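Local coordinates for protein denovo NTF2 (Synthetic construct, PDB 6W40) that is a de novo designed NTF2-like protein, probably made to test designs with diverse pocket structures and with no known biological function, at residues Ala31-Lys36 with His49-Val54; Glu85-Thr90 with Asp98-Leu103; Gln38-Asp43 with Lys114-Ile119. One frame throughout, in Å; residues are numbered along the deposited sequence.

How the contacts relate
Reading from the N terminus, the chain enters contact 1 at 31-36, runs out along strand 35-41 and back along 44-49, and closes a short loop where 49-54 begins helix 51-65. Contact 3 opens at 38-43, inside that loop, and closes far later at 114-119, so contacts 1 and 3 cross; they also touch, through a probable hydrogen bond from Val115 N to Lys36 O. Contact 2 pairs 85-90 with 98-103 in a hairpin nested within the long loop of contact 3. Contacts 1 and 2 stand about 23 Å apart, centre to centre, and strand 111-119 joins them within one curved sheet.

Contact 1: Ala31-Lys36 with His49-Val54; sequences ADPDVK and HGREEV
The turn before strand 35-41 meets the N terminus of helix 51-65, with Gly50 at the N-cap position. Val35 O accepts from Gly50 N at 3.2 Å and Pro33 O, weakly, from Arg51 N; Gly50 CA also touches Pro33 O. Asp32 holds the turn in shape: its OD1 accepts from Asp34 N as an Asx turn, inside a type I turn from Asp32 to Val35.

Arg51 then reaches back across the turn. CG is anti to the backbone N (chi1 -164°) and passes Ala31 CB at 3.7 Å; the chain bends at chi3, and Ala31 O lies over one face of the guanidinium, towards its rim. Pro33 CG lies at the edge of the same group, 3.7 Å from NH2. On the buried side Val35 CG1 packs against Val54 CG2 at 3.8 Å, and Phe27 of helix 27-30 also touches Val54. At the outer end Lys36 bends at chi4 and brings NZ within 3.1 Å of His49 ND1, a hydrogen bond whose NZ stands 31° out of the ring plane. Asp34 CB approaches the other ring nitrogen, NE2, at 3.6 Å. Lys36 and His49 are an antiparallel non-hydrogen-bonded pair, so this is a beta hairpin running into a helix whose N-cap position is Gly50, within an NTF2-like fold.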
ATOM      1  N   ALA A  31     -13.818  -7.684   3.007  1.00 42.25           N
ATOM      2  CA  ALA A  31     -14.149  -8.772   2.099  1.00 45.97           C
ATOM      3  C   ALA A  31     -15.631  -8.739   1.746  1.00 48.90           C
ATOM      4  O   ALA A  31     -16.485  -8.574   2.625  1.00 49.80           O
ATOM      5  CB  ALA A  31     -13.784 -10.119   2.723  1.00 39.38           C
ATOM      6  N   ASP A  32     -15.927  -8.887   0.456  1.00 46.14           N
ATOM      7  CA  ASP A  32     -17.301  -9.056   0.013  1.00 39.52           C
ATOM      8  C   ASP A  32     -17.885 -10.319   0.645  1.00 41.91           C
ATOM      9  O   ASP A  32     -17.171 -11.307   0.845  1.00 42.98           O
ATOM     10  CB  ASP A  32     -17.354  -9.142  -1.514  1.00 37.12           C
ATOM     11  CG  ASP A  32     -18.771  -9.257  -2.057  1.00 46.75           C
ATOM     12  OD1 ASP A  32     -19.399 -10.323  -1.891  1.00 41.85           O
ATOM     13  OD2 ASP A  32     -19.260  -8.275  -2.654  1.00 54.55           O
ATOM     14  N   PRO A  33     -19.173 -10.306   0.996  1.00 51.02           N
ATOM     15  CA  PRO A  33     -19.798 -11.526   1.540  1.00 45.47           C
ATOM     16  C   PRO A  33     -19.623 -12.749   0.654  1.00 45.96           C
ATOM     17  O   PRO A  33     -19.573 -13.876   1.162  1.00 44.40           O
ATOM     18  CB  PRO A  33     -21.273 -11.126   1.666  1.00 42.71           C
ATOM     19  CG  PRO A  33     -21.243  -9.646   1.850  1.00 44.59           C
ATOM     20  CD  PRO A  33     -20.086  -9.150   1.029  1.00 40.02           C
ATOM     21  N   ASP A  34     -19.522 -12.557  -0.658  1.00 38.27           N
ATOM     22  CA  ASP A  34     -19.317 -13.637  -1.615  1.00 39.02           C
ATOM     23  C   ASP A  34     -17.913 -13.591  -2.209  1.00 34.71           C
ATOM     24  O   ASP A  34     -17.718 -13.833  -3.401  1.00 42.31           O
ATOM     25  CB  ASP A  34     -20.365 -13.578  -2.723  1.00 40.79           C
ATOM     26  CG  ASP A  34     -21.780 -13.690  -2.195  1.00 41.35           C
ATOM     27  OD1 ASP A  34     -22.017 -14.522  -1.295  1.00 49.67           O
ATOM     28  OD2 ASP A  34     -22.657 -12.946  -2.680  1.00 42.82           O
ATOM     29  N   VAL A  35     -16.917 -13.274  -1.380  1.00 35.36           N
ATOM     30  CA  VAL A  35     -15.542 -13.193  -1.853  1.00 38.01           C
ATOM     31  C   VAL A  35     -15.057 -14.577  -2.268  1.00 41.44           C
ATOM     32  O   VAL A  35     -15.370 -15.588  -1.624  1.00 38.70           O
ATOM     33  CB  VAL A  35     -14.640 -12.580  -0.767  1.00 39.67           C
ATOM     34  CG1 VAL A  35     -14.699 -13.405   0.514  1.00 40.83           C
ATOM     35  CG2 VAL A  35     -13.206 -12.453  -1.261  1.00 34.27           C
ATOM     36  N   LYS A  36     -14.309 -14.630  -3.366  1.00 37.99           N
ATOM     37  CA  LYS A  36     -13.693 -15.862  -3.836  1.00 34.85           C
ATOM     38  C   LYS A  36     -12.207 -15.863  -3.509  1.00 40.63           C
ATOM     39  O   LYS A  36     -11.555 -14.816  -3.488  1.00 36.46           O
ATOM     40  CB  LYS A  36     -13.888 -16.044  -5.342  1.00 40.20           C
ATOM     41  CG  LYS A  36     -15.274 -16.506  -5.739  1.00 42.18           C
ATOM     42  CD  LYS A  36     -15.327 -16.857  -7.214  1.00 51.48           C
ATOM     43  CE  LYS A  36     -16.636 -17.536  -7.561  1.00 51.18           C
ATOM     44  NZ  LYS A  36     -16.836 -18.770  -6.753  1.00 46.55           N
ATOM     45  N   HIS A  49     -15.208 -20.171  -1.175  1.00 45.88           N
ATOM     46  CA  HIS A  49     -16.211 -19.152  -1.450  1.00 41.11           C
ATOM     47  C   HIS A  49     -16.943 -18.796  -0.163  1.00 39.48           C
ATOM     48  O   HIS A  49     -17.154 -19.648   0.706  1.00 51.63           O
ATOM     49  CB  HIS A  49     -17.214 -19.616  -2.512  1.00 39.81           C
ATOM     50  CG  HIS A  49     -18.175 -18.551  -2.938  1.00 48.59           C
ATOM     51  ND1 HIS A  49     -17.973 -17.774  -4.058  1.00 40.91           N
ATOM     52  CD2 HIS A  49     -19.339 -18.129  -2.391  1.00 45.39           C
ATOM     53  CE1 HIS A  49     -18.977 -16.923  -4.186  1.00 46.04           C
ATOM     54  NE2 HIS A  49     -19.818 -17.117  -3.188  1.00 40.00           N
ATOM     55  N   GLY A  50     -17.337 -17.526  -0.057  1.00 35.84           N
ATOM     56  CA  GLY A  50     -17.974 -17.027   1.145  1.00 39.19           C
ATOM     57  C   GLY A  50     -16.977 -16.360   2.074  1.00 35.82           C
ATOM     58  O   GLY A  50     -15.826 -16.795   2.158  1.00 42.74           O
ATOM     59  N   ARG A  51     -17.399 -15.309   2.784  1.00 40.79           N
ATOM     60  CA  ARG A  51     -16.450 -14.543   3.591  1.00 50.73           C
ATOM     61  C   ARG A  51     -15.847 -15.394   4.703  1.00 48.02           C
ATOM     62  O   ARG A  51     -14.658 -15.266   5.012  1.00 43.16           O
ATOM     63  CB  ARG A  51     -17.127 -13.304   4.176  1.00 44.28           C
ATOM     64  CG  ARG A  51     -16.148 -12.258   4.689  1.00 50.03           C
ATOM     65  CD  ARG A  51     -16.809 -11.294   5.668  1.00 42.97           C
ATOM     66  NE  ARG A  51     -17.974 -10.617   5.101  1.00 54.16           N
ATOM     67  CZ  ARG A  51     -18.525  -9.524   5.624  1.00 62.93           C
ATOM     68  NH1 ARG A  51     -18.008  -8.983   6.719  1.00 69.43           N
ATOM     69  NH2 ARG A  51     -19.584  -8.967   5.049  1.00 61.65           N
ATOM     70  N   GLU A  52     -16.650 -16.269   5.315  1.00 53.61           N
ATOM     71  CA  GLU A  52     -16.160 -17.058   6.441  1.00 58.36           C
ATOM     72  C   GLU A  52     -15.232 -18.179   5.987  1.00 49.98           C
ATOM     73  O   GLU A  52     -14.223 -18.455   6.647  1.00 39.15           O
ATOM     74  CB  GLU A  52     -17.335 -17.624   7.240  1.00 52.26           C
ATOM     75  CG  GLU A  52     -18.282 -16.562   7.782  1.00 63.51           C
ATOM     76  CD  GLU A  52     -17.591 -15.566   8.695  1.00 66.35           C
ATOM     77  OE1 GLU A  52     -16.593 -15.938   9.347  1.00 71.15           O
ATOM     78  OE2 GLU A  52     -18.048 -14.404   8.759  1.00 70.48           O
ATOM     79  N   GLU A  53     -15.553 -18.837   4.869  1.00 49.90           N
ATOM     80  CA  GLU A  53     -14.665 -19.865   4.338  1.00 41.06           C
ATOM     81  C   GLU A  53     -13.331 -19.273   3.901  1.00 50.16           C
ATOM     82  O   GLU A  53     -12.276 -19.891   4.086  1.00 45.87           O
ATOM     83  CB  GLU A  53     -15.333 -20.584   3.166  1.00 40.60           C
ATOM     84  CG  GLU A  53     -16.358 -21.635   3.556  1.00 49.59           C
ATOM     85  CD  GLU A  53     -15.734 -22.998   3.797  1.00 73.51           C
ATOM     86  OE1 GLU A  53     -14.693 -23.071   4.485  1.00 74.95           O
ATOM     87  OE2 GLU A  53     -16.282 -23.998   3.288  1.00 91.36           O
ATOM     88  N   VAL A  54     -13.359 -18.073   3.320  1.00 41.55           N
ATOM     89  CA  VAL A  54     -12.139 -17.462   2.804  1.00 39.74           C
ATOM     90  C   VAL A  54     -11.242 -17.008   3.950  1.00 43.80           C
ATOM     91  O   VAL A  54     -10.031 -17.264   3.949  1.00 48.64           O
ATOM     92  CB  VAL A  54     -12.484 -16.297   1.860  1.00 37.05           C
ATOM     93  CG1 VAL A  54     -11.251 -15.461   1.566  1.00 38.78           C
ATOM     94  CG2 VAL A  54     -13.092 -16.827   0.568  1.00 34.50           C
TER

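Contact 2: Glu85-Thr90 with Asp98-Leu103; sequences EGRWET and DEDVEL
Val101 has CG2 anti to its backbone N and CG1 between N and the carbonyl carbon (chi1 59°), which places its two methyls; Trp88 has CG anti to its carbonyl carbon, and chi2 then turns the indole so that one face meets the valine. The two residues belong to the beta hairpin of strands 81-90 and 100-108, part of the curved sheet of this NTF2-like fold. Val101 CG1 stands 4.1 Å from the centroid of the six-membered ring and 5° off its normal, a CH-pi contact over the face, while CG2 touches CZ2 at 3.7 Å. Trp65 of helix 51-65 meets the same indole with its own ring, and Trp65 NE1 is hydrogen-bonded to Glu99 OE1.

Between the backbones, Gly86 and Val101 form an antiparallel hydrogen-bonded pair: Gly86 N donates to Val101 O and Val101 N to Gly86 O. Further along, Trp88 N makes only a weak bond to Glu99 O, at 3.3 Å.

Arg87 and Asp100 make a non-hydrogen-bonded pair with side chains on the same face of the sheet, the one that also carries Glu85 and Glu102. The arginine runs extended from CG to NE, and its NH1 makes a salt bridge with Asp100 OD1; the hydrogen bond within it is weak, for the angle at the hydrogen is poor. The two planar groups are turned 75° from each other, with OD1 at the edge of the guanidinium. Just before strand 100-108 starts, Asp98 turns its carboxylate toward the other strand, and its OD1 comes 2.9 Å from Thr90 OG1.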
ATOM      1  N   GLU A  85       3.570  -8.642  -7.145  1.00 47.65           N
ATOM      2  CA  GLU A  85       4.634  -9.635  -7.126  1.00 42.41           C
ATOM      3  C   GLU A  85       5.599  -9.264  -6.013  1.00 42.02           C
ATOM      4  O   GLU A  85       6.088  -8.130  -5.972  1.00 54.20           O
ATOM      5  CB  GLU A  85       5.365  -9.698  -8.471  1.00 43.38           C
ATOM      6  CG  GLU A  85       4.453  -9.785  -9.681  1.00 57.96           C
ATOM      7  CD  GLU A  85       5.228  -9.924 -10.976  1.00 64.63           C
ATOM      8  OE1 GLU A  85       5.517 -11.072 -11.379  1.00 66.85           O
ATOM      9  OE2 GLU A  85       5.562  -8.886 -11.585  1.00 80.13           O
ATOM     10  N   GLY A  86       5.860 -10.198  -5.116  1.00 39.90           N
ATOM     11  CA  GLY A  86       6.690  -9.912  -3.962  1.00 45.12           C
ATOM     12  C   GLY A  86       7.268 -11.139  -3.286  1.00 52.44           C
ATOM     13  O   GLY A  86       7.438 -12.192  -3.907  1.00 51.70           O
ATOM     14  N   ARG A  87       7.570 -10.990  -1.996  0.96 54.43           N
ATOM     15  CA  ARG A  87       8.239 -12.017  -1.212  0.96 58.42           C
ATOM     16  C   ARG A  87       7.744 -11.907   0.224  0.96 61.29           C
ATOM     17  O   ARG A  87       7.523 -10.799   0.722  0.96 50.32           O
ATOM     18  CB  ARG A  87       9.761 -11.846  -1.286  0.96 58.01           C
ATOM     19  CG  ARG A  87      10.588 -13.060  -0.891  0.96 63.23           C
ATOM     20  CD  ARG A  87      12.022 -12.895  -1.389  0.96 78.93           C
ATOM     21  NE  ARG A  87      12.942 -13.878  -0.821  0.96 89.10           N
ATOM     22  CZ  ARG A  87      13.273 -15.025  -1.405  0.96 88.86           C
ATOM     23  NH1 ARG A  87      12.750 -15.352  -2.579  0.96 85.76           N
ATOM     24  NH2 ARG A  87      14.117 -15.853  -0.805  0.96 86.81           N
ATOM     25  N   TRP A  88       7.560 -13.052   0.881  1.00 59.02           N
ATOM     26  CA  TRP A  88       6.974 -13.049   2.216  1.00 50.94           C
ATOM     27  C   TRP A  88       7.865 -12.308   3.205  1.00 50.52           C
ATOM     28  O   TRP A  88       9.093 -12.410   3.161  1.00 54.01           O
ATOM     29  CB  TRP A  88       6.741 -14.477   2.718  1.00 52.90           C
ATOM     30  CG  TRP A  88       5.586 -15.211   2.088  1.00 51.89           C
ATOM     31  CD1 TRP A  88       5.610 -16.474   1.573  1.00 48.79           C
ATOM     32  CD2 TRP A  88       4.241 -14.736   1.921  1.00 46.42           C
ATOM     33  NE1 TRP A  88       4.370 -16.815   1.095  1.00 50.21           N
ATOM     34  CE2 TRP A  88       3.512 -15.766   1.295  1.00 51.22           C
ATOM     35  CE3 TRP A  88       3.586 -13.543   2.236  1.00 59.13           C
ATOM     36  CZ2 TRP A  88       2.161 -15.638   0.979  1.00 47.54           C
ATOM     37  CZ3 TRP A  88       2.245 -13.419   1.922  1.00 63.46           C
ATOM     38  CH2 TRP A  88       1.548 -14.460   1.299  1.00 49.33           C
ATOM     39  N   GLU A  89       7.231 -11.552   4.098  1.00 60.04           N
ATOM     40  CA  GLU A  89       7.897 -10.968   5.261  1.00 57.26           C
ATOM     41  C   GLU A  89       7.474 -11.804   6.463  1.00 46.71           C
ATOM     42  O   GLU A  89       6.436 -11.563   7.080  1.00 56.75           O
ATOM     43  CB  GLU A  89       7.534  -9.498   5.434  1.00 54.98           C
ATOM     44  CG  GLU A  89       8.123  -8.865   6.688  1.00 64.62           C
ATOM     45  CD  GLU A  89       7.582  -7.474   6.950  1.00 72.67           C
ATOM     46  OE1 GLU A  89       7.217  -6.783   5.975  1.00 77.23           O
ATOM     47  OE2 GLU A  89       7.516  -7.074   8.131  1.00 65.64           O
ATOM     48  N   THR A  90       8.282 -12.806   6.786  1.00 48.67           N
ATOM     49  CA  THR A  90       7.937 -13.756   7.829  1.00 55.67           C
ATOM     50  C   THR A  90       8.534 -13.333   9.168  1.00 62.44           C
ATOM     51  O   THR A  90       9.378 -12.439   9.254  1.00 60.12           O
ATOM     52  CB  THR A  90       8.417 -15.157   7.454  1.00 51.38           C
ATOM     53  OG1 THR A  90       9.850 -15.182   7.445  1.00 46.35           O
ATOM     54  CG2 THR A  90       7.903 -15.537   6.074  1.00 47.66           C
ATOM     55  N   ASP A  98      10.760 -17.250   3.119  1.00 53.46           N
ATOM     56  CA  ASP A  98      10.400 -16.066   2.339  1.00 58.35           C
ATOM     57  C   ASP A  98      10.232 -16.461   0.871  1.00 66.90           C
ATOM     58  O   ASP A  98      11.007 -16.085  -0.006  1.00 71.12           O
ATOM     59  CB  ASP A  98      11.452 -14.976   2.505  1.00 68.35           C
ATOM     60  CG  ASP A  98      11.611 -14.526   3.943  1.00 65.55           C
ATOM     61  OD1 ASP A  98      10.650 -14.666   4.724  1.00 67.54           O
ATOM     62  OD2 ASP A  98      12.700 -14.024   4.291  1.00 78.33           O
ATOM     63  N   GLU A  99       9.192 -17.245   0.611  1.00 54.43           N
ATOM     64  CA  GLU A  99       8.945 -17.715  -0.743  1.00 58.39           C
ATOM     65  C   GLU A  99       8.312 -16.616  -1.590  1.00 56.25           C
ATOM     66  O   GLU A  99       7.611 -15.735  -1.084  1.00 58.96           O
ATOM     67  CB  GLU A  99       8.051 -18.955  -0.728  1.00 53.12           C
ATOM     68  CG  GLU A  99       8.721 -20.182  -0.127  1.00 54.62           C
ATOM     69  CD  GLU A  99       7.741 -21.302   0.150  1.00 63.26           C
ATOM     70  OE1 GLU A  99       6.522 -21.060   0.043  1.00 64.46           O
ATOM     71  OE2 GLU A  99       8.189 -22.422   0.476  1.00 72.12           O
ATOM     72  N   ASP A 100       8.583 -16.669  -2.892  1.00 45.94           N
ATOM     73  CA  ASP A 100       8.004 -15.709  -3.820  1.00 49.43           C
ATOM     74  C   ASP A 100       6.503 -15.936  -3.947  1.00 53.74           C
ATOM     75  O   ASP A 100       6.031 -17.077  -3.970  1.00 56.33           O
ATOM     76  CB  ASP A 100       8.670 -15.820  -5.190  1.00 59.07           C
ATOM     77  CG  ASP A 100      10.138 -15.438  -5.160  1.00 67.86           C
ATOM     78  OD1 ASP A 100      10.686 -15.244  -4.054  1.00 65.22           O
ATOM     79  OD2 ASP A 100      10.744 -15.325  -6.246  1.00 72.14           O
ATOM     80  N   VAL A 101       5.753 -14.841  -4.035  1.00 46.22           N
ATOM     81  CA  VAL A 101       4.296 -14.894  -4.037  1.00 39.65           C
ATOM     82  C   VAL A 101       3.764 -13.846  -5.004  1.00 43.49           C
ATOM     83  O   VAL A 101       4.305 -12.740  -5.106  1.00 41.89           O
ATOM     84  CB  VAL A 101       3.725 -14.683  -2.616  1.00 47.12           C
ATOM     85  CG1 VAL A 101       4.166 -13.339  -2.047  1.00 45.58           C
ATOM     86  CG2 VAL A 101       2.206 -14.804  -2.615  1.00 44.28           C
ATOM     87  N   GLU A 102       2.714 -14.210  -5.736  1.00 38.21           N
ATOM     88  CA  GLU A 102       1.962 -13.281  -6.565  1.00 45.21           C
ATOM     89  C   GLU A 102       0.542 -13.209  -6.026  1.00 38.63           C
ATOM     90  O   GLU A 102      -0.072 -14.244  -5.751  1.00 31.20           O
ATOM     91  CB  GLU A 102       1.956 -13.713  -8.033  1.00 35.46           C
ATOM     92  CG  GLU A 102       1.155 -12.790  -8.941  1.00 38.91           C
ATOM     93  CD  GLU A 102       1.165 -13.236 -10.390  1.00 45.77           C
ATOM     94  OE1 GLU A 102       1.963 -14.132 -10.735  1.00 64.83           O
ATOM     95  OE2 GLU A 102       0.370 -12.692 -11.184  1.00 50.36           O
ATOM     96  N   LEU A 103       0.025 -11.993  -5.865  1.00 39.50           N
ATOM     97  CA  LEU A 103      -1.307 -11.793  -5.314  1.00 43.31           C
ATOM     98  C   LEU A 103      -2.136 -10.955  -6.274  1.00 35.49           C
ATOM     99  O   LEU A 103      -1.662  -9.934  -6.782  1.00 39.52           O
ATOM    100  CB  LEU A 103      -1.249 -11.122  -3.940  1.00 43.05           C
ATOM    101  CG  LEU A 103      -0.436 -11.872  -2.884  1.00 46.83           C
ATOM    102  CD1 LEU A 103       0.980 -11.319  -2.801  1.00 48.17           C
ATOM    103  CD2 LEU A 103      -1.129 -11.824  -1.533  1.00 47.93           C
TER
HETATM  104  O   HOH W   1      11.514 -16.559   6.305  1.00 47.81           O

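Contact 3: Gln38-Asp43 with Lys114-Ile119; sequences QVDVGD and KVRIII
Over one face of the Arg116 guanidinium lies Gln38 NE2, 3.9 Å from NE, with amide and guanidinium planes 11° apart; at its edge, in plane, is Asp40 OD2. The arginine grips that single oxygen side-on with two nitrogens, NE at 3.1 Å and NH2 at 3.0 Å, and the carboxylate is turned 71° from the guanidinium. Asp40 OD1 is held by His45 of the adjoining strand 44-49. Gln38 also lays its CG against Arg116 CG at 3.8 Å, and Ile118 runs beside Asp40, with CG1 3.4 Å from OD2.

Beneath these side chains strands 35-41 and 111-119 pair in parallel. The bonds alternate in direction, from Gln38 N to Val115 O, Ile117 N to Gln38 O, Asp40 N to Ile117 O and Ile119 N to Asp40 O. On the opposite face Val39 and Ile117 both pack on Leu61 of helix 51-65. A leucine at Arg116 would probably leave Asp40 OD2 without its two donors and the Gln38 amide without the flat group it lies over. The chemistry implies a face of ion pair and amide with Ile118 beside them, and an aliphatic face under helix 51-65.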
ATOM      1  N   GLN A  38      -8.689 -18.387  -4.288  1.00 41.84           N
ATOM      2  CA  GLN A  38      -8.021 -19.552  -4.851  1.00 40.92           C
ATOM      3  C   GLN A  38      -6.529 -19.461  -4.574  1.00 40.97           C
ATOM      4  O   GLN A  38      -5.902 -18.431  -4.845  1.00 38.03           O
ATOM      5  CB  GLN A  38      -8.288 -19.693  -6.355  1.00 50.21           C
ATOM      6  CG  GLN A  38      -8.151 -18.422  -7.167  1.00 48.78           C
ATOM      7  CD  GLN A  38      -8.359 -18.673  -8.649  1.00 62.21           C
ATOM      8  OE1 GLN A  38      -9.049 -17.914  -9.330  1.00 66.78           O
ATOM      9  NE2 GLN A  38      -7.762 -19.746  -9.156  1.00 49.13           N
ATOM     10  N   VAL A  39      -5.972 -20.536  -4.023  1.00 40.71           N
ATOM     11  CA  VAL A  39      -4.559 -20.618  -3.677  1.00 38.28           C
ATOM     12  C   VAL A  39      -3.895 -21.608  -4.621  1.00 37.51           C
ATOM     13  O   VAL A  39      -4.422 -22.702  -4.856  1.00 43.27           O
ATOM     14  CB  VAL A  39      -4.360 -21.047  -2.212  1.00 35.06           C
ATOM     15  CG1 VAL A  39      -2.952 -20.713  -1.748  1.00 44.02           C
ATOM     16  CG2 VAL A  39      -5.397 -20.393  -1.318  1.00 39.74           C
ATOM     17  N   ASP A  40      -2.742 -21.225  -5.159  1.00 39.29           N
ATOM     18  CA  ASP A  40      -1.952 -22.084  -6.037  1.00 35.12           C
ATOM     19  C   ASP A  40      -0.623 -22.355  -5.344  1.00 35.69           C
ATOM     20  O   ASP A  40       0.289 -21.524  -5.388  1.00 39.81           O
ATOM     21  CB  ASP A  40      -1.748 -21.438  -7.404  1.00 41.85           C
ATOM     22  CG  ASP A  40      -3.022 -21.391  -8.218  1.00 47.56           C
ATOM     23  OD1 ASP A  40      -3.774 -22.388  -8.201  1.00 54.08           O
ATOM     24  OD2 ASP A  40      -3.277 -20.357  -8.871  1.00 57.70           O
ATOM     25  N   VAL A  41      -0.517 -23.508  -4.699  1.00 43.14           N
ATOM     26  CA  VAL A  41       0.712 -23.929  -4.030  1.00 47.73           C
ATOM     27  C   VAL A  41       1.206 -25.165  -4.770  1.00 45.99           C
ATOM     28  O   VAL A  41       0.816 -26.296  -4.465  1.00 52.30           O
ATOM     29  CB  VAL A  41       0.506 -24.214  -2.540  1.00 49.10           C
ATOM     30  CG1 VAL A  41       1.825 -24.622  -1.903  1.00 50.23           C
ATOM     31  CG2 VAL A  41      -0.063 -22.994  -1.848  1.00 39.85           C
ATOM     32  N   GLY A  42       2.074 -24.957  -5.748  1.00 54.45           N
ATOM     33  CA  GLY A  42       2.591 -26.074  -6.517  1.00 46.80           C
ATOM     34  C   GLY A  42       1.494 -26.691  -7.358  1.00 49.98           C
ATOM     35  O   GLY A  42       0.841 -26.015  -8.165  1.00 54.09           O
ATOM     36  N   ASP A  43       1.269 -27.990  -7.170  1.00 52.78           N
ATOM     37  CA  ASP A  43       0.220 -28.709  -7.880  1.00 53.09           C
ATOM     38  C   ASP A  43      -1.068 -28.815  -7.078  1.00 56.03           C
ATOM     39  O   ASP A  43      -2.044 -29.388  -7.571  1.00 56.44           O
ATOM     40  CB  ASP A  43       0.709 -30.108  -8.265  1.00 59.54           C
ATOM     41  CG  ASP A  43       1.981 -30.074  -9.087  1.00 65.76           C
ATOM     42  OD1 ASP A  43       2.254 -29.030  -9.717  1.00 58.96           O
ATOM     43  OD2 ASP A  43       2.707 -31.090  -9.099  1.00 66.15           O
ATOM     44  N   LYS A 114     -12.514 -10.899  -4.973  1.00 35.45           N
ATOM     45  CA  LYS A 114     -11.740 -12.079  -5.329  1.00 42.19           C
ATOM     46  C   LYS A 114     -10.281 -11.879  -4.943  1.00 37.33           C
ATOM     47  O   LYS A 114      -9.717 -10.802  -5.150  1.00 32.68           O
ATOM     48  CB  LYS A 114     -11.854 -12.384  -6.827  1.00 39.94           C
ATOM     49  CG  LYS A 114     -11.191 -13.682  -7.249  1.00 41.54           C
ATOM     50  CD  LYS A 114     -11.394 -13.941  -8.729  1.00 52.00           C
ATOM     51  CE  LYS A 114     -10.806 -15.278  -9.132  1.00 63.63           C
ATOM     52  NZ  LYS A 114     -10.996 -15.553 -10.582  1.00 81.95           N
ATOM     53  N   VAL A 115      -9.683 -12.927  -4.379  1.00 36.77           N
ATOM     54  CA  VAL A 115      -8.262 -12.959  -4.056  1.00 36.77           C
ATOM     55  C   VAL A 115      -7.664 -14.208  -4.685  1.00 30.36           C
ATOM     56  O   VAL A 115      -8.219 -15.303  -4.547  1.00 33.93           O
ATOM     57  CB  VAL A 115      -8.008 -12.960  -2.536  1.00 35.42           C
ATOM     58  CG1 VAL A 115      -6.514 -13.035  -2.247  1.00 26.13           C
ATOM     59  CG2 VAL A 115      -8.614 -11.731  -1.890  1.00 29.62           C
ATOM     60  N   ARG A 116      -6.540 -14.045  -5.377  1.00 32.86           N
ATOM     61  CA  ARG A 116      -5.773 -15.169  -5.896  1.00 32.86           C
ATOM     62  C   ARG A 116      -4.355 -15.078  -5.359  1.00 34.92           C
ATOM     63  O   ARG A 116      -3.748 -14.002  -5.378  1.00 33.03           O
ATOM     64  CB  ARG A 116      -5.761 -15.196  -7.426  1.00 37.35           C
ATOM     65  CG  ARG A 116      -5.008 -16.395  -7.985  1.00 45.40           C
ATOM     66  CD  ARG A 116      -5.124 -16.510  -9.494  1.00 50.28           C
ATOM     67  NE  ARG A 116      -4.546 -17.764  -9.970  1.00 41.31           N
ATOM     68  CZ  ARG A 116      -4.471 -18.120 -11.248  1.00 42.24           C
ATOM     69  NH1 ARG A 116      -4.936 -17.316 -12.193  1.00 46.53           N
ATOM     70  NH2 ARG A 116      -3.928 -19.283 -11.581  1.00 46.72           N
ATOM     71  N   ILE A 117      -3.832 -16.202  -4.880  1.00 36.63           N
ATOM     72  CA  ILE A 117      -2.494 -16.268  -4.310  1.00 33.20           C
ATOM     73  C   ILE A 117      -1.768 -17.445  -4.944  1.00 41.40           C
ATOM     74  O   ILE A 117      -2.262 -18.579  -4.907  1.00 37.21           O
ATOM     75  CB  ILE A 117      -2.528 -16.402  -2.779  1.00 37.78           C
ATOM     76  CG1 ILE A 117      -3.086 -15.116  -2.159  1.00 40.07           C
ATOM     77  CG2 ILE A 117      -1.140 -16.711  -2.238  1.00 40.31           C
ATOM     78  CD1 ILE A 117      -3.168 -15.133  -0.654  1.00 26.09           C
ATOM     79  N   ILE A 118      -0.604 -17.176  -5.530  1.00 36.45           N
ATOM     80  CA  ILE A 118       0.201 -18.181  -6.211  1.00 46.47           C
ATOM     81  C   ILE A 118       1.573 -18.201  -5.555  1.00 44.59           C
ATOM     82  O   ILE A 118       2.260 -17.173  -5.509  1.00 41.53           O
ATOM     83  CB  ILE A 118       0.314 -17.896  -7.717  1.00 38.72           C
ATOM     84  CG1 ILE A 118      -1.079 -17.818  -8.343  1.00 38.48           C
ATOM     85  CG2 ILE A 118       1.154 -18.966  -8.399  1.00 35.28           C
ATOM     86  CD1 ILE A 118      -1.082 -17.303  -9.761  1.00 46.33           C
ATOM     87  N   ILE A 119       1.968 -19.365  -5.047  1.00 33.35           N
ATOM     88  CA  ILE A 119       3.243 -19.540  -4.364  1.00 47.22           C
ATOM     89  C   ILE A 119       4.031 -20.616  -5.091  1.00 48.06           C
ATOM     90  O   ILE A 119       3.532 -21.730  -5.294  1.00 48.05           O
ATOM     91  CB  ILE A 119       3.047 -19.918  -2.885  1.00 49.48           C
ATOM     92  CG1 ILE A 119       2.154 -18.893  -2.183  1.00 50.20           C
ATOM     93  CG2 ILE A 119       4.391 -20.018  -2.182  1.00 52.70           C
ATOM     94  CD1 ILE A 119       1.859 -19.236  -0.741  1.00 45.96           C
TER